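Long-range contacts in DegT/DnrJ/EryC1/StrS aminotransferase (Brucella abortus 2308, PDB 4QGR), which probably acts as a pyridoxal-phosphate-dependent aminotransferase of the DegT/DnrJ/EryC1/StrS family, working as a dimer with a cofactor in each subunit: residues 264-275 with 287-298; 220-228 with 237-245. All coordinates share one frame; numbering follows the deposited sequence.

Contact 1 of 2, residues 264-275 with 287-298; sequences MEARDRIARRYN and LPAGNRSAWAQY
Ala271 presses its methyl over one face of the Trp295 indole, with CB 3.5 Å from the centroid of the five-membered ring and 25° off the ring normal, a CH-pi contact; CB of Ser293 covers the opposite face. The contact seats the chain 287-298 on helix 247-278, the long helix that in fold type I aminotransferases runs between large and small domains. So small a side chain as Ala271 lets the broad indole lie close to the helix. An ST turn, Trp295 N to Ser293 OG, shapes the chain here, and the indole NE1 donates to a water 2.8 Å away that also bonds Asp268 OD1 and Ser293 N.

One turn further on, Tyr274 stacks face to face on Tyr298, the ring centroids 4.4 Å apart and the planes inclined by 29°. CG of Tyr298 stands anti to its own backbone N (chi1 179°), which swings the ring toward the helix, while Tyr274 OH bonds Pro357 O.

At the other end Met264 CB sits over the centre of the Arg292 guanidinium, 3.6 Å from CZ. The CB-CG part of Met264 covers the flat cation, whose N-H groups go elsewhere, to Glu261 and Gly176 O, while SD and CE bend away to Ala294.

A salt bridge to Asp268, NE to OD2 3.0 Å, fixes how the Arg272 guanidinium is turned, and three waters also lie in its plane. Leu287 CD1 comes over one guanidinium face, 3.4 Å from NH2. Near Trp295, the extended Arg267 chain brings NH1 within 3.0 Å of a water that also bonds Ala296 O.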
# COMPACT_ATOMS: atom_id res chain seq x y z
N MET A 264 -9.86 8.02 24.84
CA MET A 264 -8.66 8.69 25.39
C MET A 264 -8.81 9.05 26.88
O MET A 264 -7.86 8.87 27.67
CB MET A 264 -8.29 9.93 24.57
CG MET A 264 -7.70 9.54 23.22
SD MET A 264 -6.09 8.73 23.40
CE MET A 264 -6.14 7.44 22.18
N GLU A 265 -10.00 9.47 27.28
CA GLU A 265 -10.23 9.68 28.71
C GLU A 265 -10.06 8.38 29.47
O GLU A 265 -9.46 8.35 30.56
CB GLU A 265 -11.61 10.31 28.97
CG GLU A 265 -11.73 11.68 28.30
CD GLU A 265 -13.16 12.23 28.29
OE1 GLU A 265 -14.08 11.58 28.84
OE2 GLU A 265 -13.37 13.33 27.73
N ALA A 266 -10.60 7.30 28.91
CA ALA A 266 -10.52 6.00 29.54
C ALA A 266 -9.09 5.52 29.65
O ALA A 266 -8.67 5.04 30.68
CB ALA A 266 -11.36 4.97 28.77
N ARG A 267 -8.34 5.65 28.56
CA ARG A 267 -6.93 5.23 28.56
C ARG A 267 -6.14 5.99 29.65
O ARG A 267 -5.38 5.39 30.39
CB ARG A 267 -6.33 5.45 27.19
CG ARG A 267 -6.83 4.54 26.09
CD ARG A 267 -6.46 5.03 24.68
NE ARG A 267 -6.85 4.07 23.65
CZ ARG A 267 -6.17 2.95 23.33
NH1 ARG A 267 -5.00 2.69 23.88
NH2 ARG A 267 -6.65 2.12 22.42
N ASP A 268 -6.37 7.30 29.76
CA ASP A 268 -5.67 8.13 30.74
C ASP A 268 -5.98 7.62 32.14
O ASP A 268 -5.07 7.46 32.99
CB ASP A 268 -6.11 9.59 30.59
CG ASP A 268 -5.34 10.52 31.52
OD1 ASP A 268 -4.19 10.84 31.20
OD2 ASP A 268 -5.90 10.88 32.58
N ARG A 269 -7.26 7.34 32.37
CA ARG A 269 -7.72 6.83 33.69
C ARG A 269 -7.06 5.49 34.02
O ARG A 269 -6.53 5.28 35.10
CB ARG A 269 -9.24 6.73 33.73
CG ARG A 269 -9.79 5.88 34.84
CD ARG A 269 -11.31 5.81 34.76
NE ARG A 269 -11.83 5.22 33.52
CZ ARG A 269 -11.84 3.92 33.25
NH1 ARG A 269 -11.29 3.04 34.07
NH2 ARG A 269 -12.36 3.51 32.12
N ILE A 270 -7.03 4.59 33.06
CA ILE A 270 -6.47 3.26 33.22
C ILE A 270 -4.95 3.30 33.47
O ILE A 270 -4.43 2.64 34.38
CB ILE A 270 -6.84 2.38 31.99
CG1 ILE A 270 -8.37 2.13 32.04
CG2 ILE A 270 -6.05 1.08 31.99
CD1 ILE A 270 -8.96 1.71 30.70
N ALA A 271 -4.24 4.12 32.68
CA ALA A 271 -2.79 4.26 32.81
C ALA A 271 -2.42 4.82 34.15
O ALA A 271 -1.46 4.38 34.74
CB ALA A 271 -2.22 5.14 31.72
N ARG A 272 -3.17 5.82 34.61
CA ARG A 272 -2.88 6.45 35.91
C ARG A 272 -3.08 5.46 37.04
O ARG A 272 -2.32 5.42 38.00
CB ARG A 272 -3.71 7.73 36.11
CG ARG A 272 -3.20 8.88 35.24
CD ARG A 272 -4.01 10.17 35.40
NE ARG A 272 -3.54 11.22 34.48
CZ ARG A 272 -2.46 12.00 34.68
NH1 ARG A 272 -1.70 11.87 35.76
NH2 ARG A 272 -2.13 12.92 33.78
N ARG A 273 -4.11 4.63 36.91
CA ARG A 273 -4.36 3.61 37.92
C ARG A 273 -3.23 2.56 37.95
O ARG A 273 -2.79 2.16 39.04
CB ARG A 273 -5.74 2.96 37.72
CG ARG A 273 -6.21 2.14 38.91
CD ARG A 273 -7.71 1.92 38.79
NE ARG A 273 -8.23 1.22 39.96
CZ ARG A 273 -8.40 -0.10 40.07
NH1 ARG A 273 -8.15 -0.92 39.06
NH2 ARG A 273 -8.89 -0.60 41.21
N TYR A 274 -2.73 2.13 36.80
CA TYR A 274 -1.55 1.26 36.81
C TYR A 274 -0.36 1.97 37.46
O TYR A 274 0.37 1.37 38.26
CB TYR A 274 -1.10 0.90 35.40
CG TYR A 274 -1.69 -0.30 34.69
CD1 TYR A 274 -1.80 -1.57 35.29
CD2 TYR A 274 -2.03 -0.19 33.33
CE1 TYR A 274 -2.27 -2.66 34.58
CE2 TYR A 274 -2.49 -1.26 32.60
CZ TYR A 274 -2.60 -2.51 33.23
OH TYR A 274 -3.02 -3.58 32.50
N ASN A 275 -0.12 3.22 37.06
CA ASN A 275 1.10 3.91 37.52
C ASN A 275 1.11 4.03 39.05
O ASN A 275 2.12 3.69 39.67
CB ASN A 275 1.26 5.30 36.88
CG ASN A 275 1.71 5.23 35.41
OD1 ASN A 275 2.09 4.17 34.89
ND2 ASN A 275 1.70 6.37 34.75
N LEU A 287 3.40 10.17 33.18
CA LEU A 287 2.89 11.12 32.23
C LEU A 287 3.41 12.47 32.66
O LEU A 287 3.06 12.94 33.72
CB LEU A 287 1.37 11.19 32.27
CG LEU A 287 0.58 10.41 31.26
CD1 LEU A 287 -0.89 10.68 31.56
CD2 LEU A 287 0.96 10.79 29.82
N PRO A 288 4.28 13.07 31.85
CA PRO A 288 4.74 14.41 32.25
C PRO A 288 3.60 15.43 32.25
O PRO A 288 2.64 15.29 31.50
CB PRO A 288 5.79 14.76 31.20
CG PRO A 288 6.11 13.49 30.50
CD PRO A 288 4.90 12.62 30.60
N ALA A 289 3.71 16.43 33.13
CA ALA A 289 2.75 17.55 33.16
C ALA A 289 2.45 18.03 31.74
O ALA A 289 3.36 18.08 30.96
CB ALA A 289 3.34 18.70 33.99
N GLY A 290 1.20 18.40 31.45
CA GLY A 290 0.83 18.95 30.16
C GLY A 290 0.66 17.94 29.03
O GLY A 290 0.36 18.33 27.89
N ASN A 291 0.86 16.65 29.31
CA ASN A 291 0.74 15.61 28.29
C ASN A 291 -0.44 14.71 28.53
O ASN A 291 -0.78 14.39 29.67
CB ASN A 291 1.99 14.72 28.22
CG ASN A 291 3.17 15.41 27.52
OD1 ASN A 291 3.49 15.16 26.36
ND2 ASN A 291 3.79 16.33 28.23
N ARG A 292 -1.03 14.29 27.43
CA ARG A 292 -1.87 13.10 27.38
C ARG A 292 -1.24 12.15 26.37
O ARG A 292 -0.91 12.57 25.26
CB ARG A 292 -3.30 13.46 27.00
CG ARG A 292 -4.25 12.27 27.10
CD ARG A 292 -5.70 12.66 26.75
NE ARG A 292 -5.97 12.86 25.32
CZ ARG A 292 -7.11 13.35 24.83
NH1 ARG A 292 -8.11 13.69 25.63
NH2 ARG A 292 -7.27 13.48 23.51
N SER A 293 -0.99 10.91 26.78
CA SER A 293 -0.51 9.88 25.86
C SER A 293 -1.70 9.16 25.20
O SER A 293 -2.78 9.02 25.81
CB SER A 293 0.34 8.84 26.62
OG SER A 293 0.72 7.80 25.71
N ALA A 294 -1.53 8.73 23.95
CA ALA A 294 -2.50 7.84 23.35
C ALA A 294 -2.44 6.43 23.95
O ALA A 294 -3.38 5.67 23.76
CB ALA A 294 -2.31 7.76 21.86
N TRP A 295 -1.39 6.11 24.73
CA TRP A 295 -1.27 4.75 25.33
C TRP A 295 -1.50 3.66 24.31
O TRP A 295 -2.22 2.70 24.58
CB TRP A 295 -2.20 4.58 26.52
CG TRP A 295 -1.83 5.55 27.64
CD1 TRP A 295 -2.53 6.65 28.04
CD2 TRP A 295 -0.66 5.52 28.43
NE1 TRP A 295 -1.87 7.30 29.05
CE2 TRP A 295 -0.71 6.61 29.30
CE3 TRP A 295 0.41 4.62 28.52
CZ2 TRP A 295 0.28 6.86 30.24
CZ3 TRP A 295 1.44 4.91 29.45
CH2 TRP A 295 1.35 6.00 30.29
N ALA A 296 -0.86 3.76 23.15
CA ALA A 296 -0.84 2.65 22.24
C ALA A 296 -0.36 1.39 22.94
O ALA A 296 -0.82 0.29 22.65
CB ALA A 296 0.04 2.97 21.06
N GLN A 297 0.61 1.56 23.85
CA GLN A 297 1.04 0.49 24.75
C GLN A 297 1.28 1.10 26.14
O GLN A 297 1.65 2.30 26.25
CB GLN A 297 2.37 -0.16 24.30
CG GLN A 297 2.34 -0.67 22.86
CD GLN A 297 1.43 -1.83 22.62
OE1 GLN A 297 1.04 -2.53 23.55
NE2 GLN A 297 1.12 -2.10 21.31
N TYR A 298 1.15 0.26 27.16
CA TYR A 298 1.43 0.62 28.55
C TYR A 298 2.66 -0.20 28.92
O TYR A 298 2.58 -1.41 29.11
CB TYR A 298 0.26 0.33 29.47
CG TYR A 298 0.61 0.71 30.90
CD1 TYR A 298 1.26 -0.20 31.75
CD2 TYR A 298 0.44 1.99 31.34
CE1 TYR A 298 1.64 0.17 33.05
CE2 TYR A 298 0.83 2.37 32.64
CZ TYR A 298 1.45 1.46 33.47
OH TYR A 298 1.84 1.80 34.76
O HOH W 1 -5.05 9.02 27.29
O HOH W 2 -3.61 0.11 23.28
O HOH W 3 -2.83 9.90 28.99
O HOH W 4 -3.36 13.44 31.26
O HOH W 5 -0.55 15.37 32.20
O HOH W 6 0.68 14.34 34.18

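Contact 2 of 2, residues 220-228 with 237-245; sequences TLRSVLFHG and VRIGINSRL. With PLP (pyridoxal-5'-phosphate), chain G; ACT (acetate ion), chain D.
Asn242 CB rests against the imidazole of His227, 3.9 Å from CE1, and the amide beyond it reaches into the active site of the second subunit. There ND2 donates to phosphate O2P of PLP at 2.8 Å; the same PLP is also hydrogen-bonded to Lys199, Ser194 and Thr67 of that subunit. An asparagine suits the spot: the phosphate, an acceptor, settles which end is the NH2, while OD1 accepts from a water that also donates to Leu225 O.

Arg244 grips an acetate, probably from the crystallisation liquor, with two bonds: NH1 to O at 3.0 Å and NH2 to OXT. Asp206 of the second subunit forms a salt bridge with NH2, and the Phe226 ring, tilted 36° to the guanidinium, brings CE1 near NH1.

Completing a cofactor site from across the dimer interface is characteristic of fold type I aminotransferases. His227 belongs to the same interface, its ND1 bonded to Glu97 of the second subunit and its ring edge-to-face with Phe92 there.

Behind this shell the backbones lock together round a single beta bridge, Phe226 with Asn242. Ile241 N donates to Val224 O at 2.8 Å, almost straight at 173°; Ser243 N uses a lone pair of Leu225 O, and His227 N bonds Ile241 O. Two glycines permit the close approach: Gly228 has CA 3.3 Å from Arg238 O, and Gly240 CA is 3.4 Å from Val224 O.

Farther out, Arg238 folds back against helix 215-224. Its NH1 meets Ser223 OG in the guanidinium plane at 2.8 Å, Thr220 CG2 lies over one face, and Ser223 OG also bonds Lys229 O.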
# COMPACT_ATOMS: atom_id res chain seq x y z
N THR A 220 1.30 18.22 -3.06
CA THR A 220 2.34 17.31 -3.54
C THR A 220 2.09 15.92 -3.01
O THR A 220 2.26 14.94 -3.73
CB THR A 220 3.76 17.84 -3.18
OG1 THR A 220 3.91 19.20 -3.73
CG2 THR A 220 4.75 17.00 -3.78
N LEU A 221 1.67 15.81 -1.76
CA LEU A 221 1.40 14.47 -1.18
C LEU A 221 0.22 13.79 -1.90
O LEU A 221 0.22 12.59 -2.16
CB LEU A 221 1.15 14.53 0.33
CG LEU A 221 2.40 14.90 1.11
CD1 LEU A 221 2.03 15.19 2.55
CD2 LEU A 221 3.46 13.80 1.06
N ARG A 222 -0.78 14.59 -2.27
CA ARG A 222 -1.93 14.06 -2.95
C ARG A 222 -1.58 13.61 -4.36
O ARG A 222 -2.22 12.71 -4.90
CB ARG A 222 -3.11 15.04 -2.97
CG ARG A 222 -3.70 15.32 -1.58
CD ARG A 222 -5.03 16.08 -1.64
NE ARG A 222 -5.44 16.66 -0.36
CZ ARG A 222 -6.01 15.96 0.64
NH1 ARG A 222 -6.22 14.65 0.52
NH2 ARG A 222 -6.33 16.58 1.75
N SER A 223 -0.56 14.24 -4.94
CA SER A 223 -0.06 13.81 -6.22
C SER A 223 0.71 12.50 -6.07
O SER A 223 0.46 11.55 -6.79
CB SER A 223 0.85 14.90 -6.82
OG SER A 223 1.60 14.45 -7.93
N VAL A 224 1.62 12.44 -5.11
CA VAL A 224 2.48 11.28 -4.93
C VAL A 224 1.68 10.01 -4.67
O VAL A 224 2.05 8.92 -5.16
CB VAL A 224 3.52 11.54 -3.79
CG1 VAL A 224 4.27 10.27 -3.39
CG2 VAL A 224 4.52 12.59 -4.25
N LEU A 225 0.60 10.10 -3.91
CA LEU A 225 -0.16 8.90 -3.56
C LEU A 225 -0.98 8.37 -4.71
O LEU A 225 -1.48 7.23 -4.63
CB LEU A 225 -1.03 9.12 -2.32
CG LEU A 225 -2.24 10.05 -2.49
CD1 LEU A 225 -3.44 9.35 -3.07
CD2 LEU A 225 -2.61 10.66 -1.16
N PHE A 226 -1.10 9.14 -5.78
CA PHE A 226 -1.78 8.69 -6.99
C PHE A 226 -0.87 8.81 -8.20
O PHE A 226 -1.13 9.58 -9.14
CB PHE A 226 -3.11 9.42 -7.19
CG PHE A 226 -3.91 8.93 -8.40
CD1 PHE A 226 -3.90 7.60 -8.77
CD2 PHE A 226 -4.62 9.83 -9.19
CE1 PHE A 226 -4.62 7.16 -9.88
CE2 PHE A 226 -5.35 9.40 -10.30
CZ PHE A 226 -5.34 8.06 -10.64
N HIS A 227 0.26 8.08 -8.11
CA HIS A 227 1.25 7.99 -9.20
C HIS A 227 1.81 9.32 -9.69
O HIS A 227 2.17 9.46 -10.86
CB HIS A 227 0.65 7.23 -10.39
CG HIS A 227 0.10 5.91 -10.02
ND1 HIS A 227 0.90 4.83 -9.70
CD2 HIS A 227 -1.18 5.49 -9.85
CE1 HIS A 227 0.14 3.81 -9.36
NE2 HIS A 227 -1.12 4.19 -9.44
N GLY A 228 1.93 10.30 -8.81
CA GLY A 228 2.55 11.57 -9.17
C GLY A 228 1.73 12.40 -10.17
O GLY A 228 2.32 13.10 -11.00
N VAL A 237 3.62 14.16 -13.31
CA VAL A 237 4.75 15.10 -13.24
C VAL A 237 5.88 14.63 -12.34
O VAL A 237 6.96 15.22 -12.33
CB VAL A 237 4.32 16.51 -12.73
CG1 VAL A 237 3.42 17.17 -13.75
CG2 VAL A 237 3.61 16.45 -11.38
N ARG A 238 5.63 13.60 -11.55
CA ARG A 238 6.67 13.05 -10.69
C ARG A 238 6.45 11.55 -10.52
O ARG A 238 5.38 11.03 -10.84
CB ARG A 238 6.66 13.77 -9.33
CG ARG A 238 5.31 13.72 -8.59
CD ARG A 238 5.33 14.45 -7.24
NE ARG A 238 5.58 15.88 -7.36
CZ ARG A 238 4.71 16.83 -7.68
NH1 ARG A 238 3.44 16.56 -7.92
NH2 ARG A 238 5.13 18.09 -7.79
N ILE A 239 7.47 10.88 -10.01
CA ILE A 239 7.37 9.49 -9.62
C ILE A 239 6.50 9.45 -8.38
O ILE A 239 6.74 10.21 -7.40
CB ILE A 239 8.74 8.88 -9.30
CG1 ILE A 239 9.69 8.94 -10.52
CG2 ILE A 239 8.56 7.47 -8.76
CD1 ILE A 239 9.13 8.42 -11.82
N GLY A 240 5.53 8.55 -8.38
CA GLY A 240 4.70 8.32 -7.18
C GLY A 240 4.48 6.86 -6.85
O GLY A 240 5.24 5.98 -7.30
N ILE A 241 3.41 6.61 -6.07
CA ILE A 241 3.01 5.27 -5.68
C ILE A 241 1.48 5.15 -5.75
O ILE A 241 0.79 6.09 -6.18
CB ILE A 241 3.55 4.92 -4.29
CG1 ILE A 241 3.03 5.91 -3.23
CG2 ILE A 241 5.08 4.89 -4.26
CD1 ILE A 241 3.36 5.45 -1.82
N ASN A 242 0.95 3.99 -5.34
CA ASN A 242 -0.48 3.87 -5.16
C ASN A 242 -0.72 3.74 -3.67
O ASN A 242 -0.50 2.67 -3.13
CB ASN A 242 -1.02 2.61 -5.84
CG ASN A 242 -2.52 2.41 -5.62
OD1 ASN A 242 -3.18 3.18 -4.94
ND2 ASN A 242 -3.05 1.35 -6.19
N SER A 243 -1.23 4.79 -3.04
CA SER A 243 -1.43 4.74 -1.59
C SER A 243 -2.68 5.47 -1.14
O SER A 243 -2.62 6.62 -0.73
CB SER A 243 -0.21 5.28 -0.86
OG SER A 243 -0.32 5.09 0.52
N ARG A 244 -3.81 4.76 -1.20
CA ARG A 244 -5.14 5.31 -0.89
C ARG A 244 -5.72 4.59 0.32
O ARG A 244 -5.53 3.38 0.50
CB ARG A 244 -6.07 5.17 -2.09
CG ARG A 244 -5.61 5.98 -3.30
CD ARG A 244 -6.50 5.78 -4.53
NE ARG A 244 -6.34 4.46 -5.12
CZ ARG A 244 -6.29 4.20 -6.42
NH1 ARG A 244 -6.38 5.18 -7.32
NH2 ARG A 244 -6.21 2.96 -6.82
N LEU A 245 -6.45 5.35 1.13
CA LEU A 245 -7.34 4.74 2.14
C LEU A 245 -8.65 4.31 1.49
O LEU A 245 -9.33 5.16 0.86
CB LEU A 245 -7.64 5.75 3.23
CG LEU A 245 -8.52 5.32 4.42
CD1 LEU A 245 -7.77 4.34 5.24
CD2 LEU A 245 -8.91 6.54 5.27
N1 PLP G . -0.49 -2.33 -14.58
C2 PLP G . -1.54 -2.06 -15.40
C2A PLP G . -1.50 -2.49 -16.85
C3 PLP G . -2.75 -1.40 -14.86
O3 PLP G . -3.82 -1.16 -15.64
C4 PLP G . -2.75 -0.97 -13.44
C4A PLP G . -3.90 -0.35 -12.78
O4A PLP G . -4.97 -0.40 -13.32
C5 PLP G . -1.56 -1.31 -12.65
C6 PLP G . -0.48 -1.96 -13.28
C5A PLP G . -1.53 -0.87 -11.18
O4P PLP G . -2.49 -1.60 -10.41
P PLP G . -3.14 -0.91 -9.13
O1P PLP G . -3.76 -2.07 -8.38
O2P PLP G . -2.09 -0.12 -8.34
O3P PLP G . -4.19 0.03 -9.76
C ACT D . -5.74 2.95 -10.36
O ACT D . -6.04 4.15 -10.12
OXT ACT D . -5.10 2.26 -9.56
CH3 ACT D . -6.17 2.31 -11.65
O HOH W 7 -3.46 5.78 -5.89

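The two contacts follow one another along the chain, contact 2 closing before contact 1 opens, and they lie on opposite sides of the chain's centre. Their centres are 36 Å apart and their nearest atoms about 17 Å, so they do not touch. Helix 247-278 joins them: it begins just after segment 237-245 and carries segment 264-275 near its far end. Contact 1 stays within one chain, yet the side chain of Ala296 in it comes about 7 Å from a bound PLP. Contact 2 instead faces the second subunit and reaches the cofactor held there. Residues of the two contacts thus approach different cofactors of the dimer, as fits shared active sites.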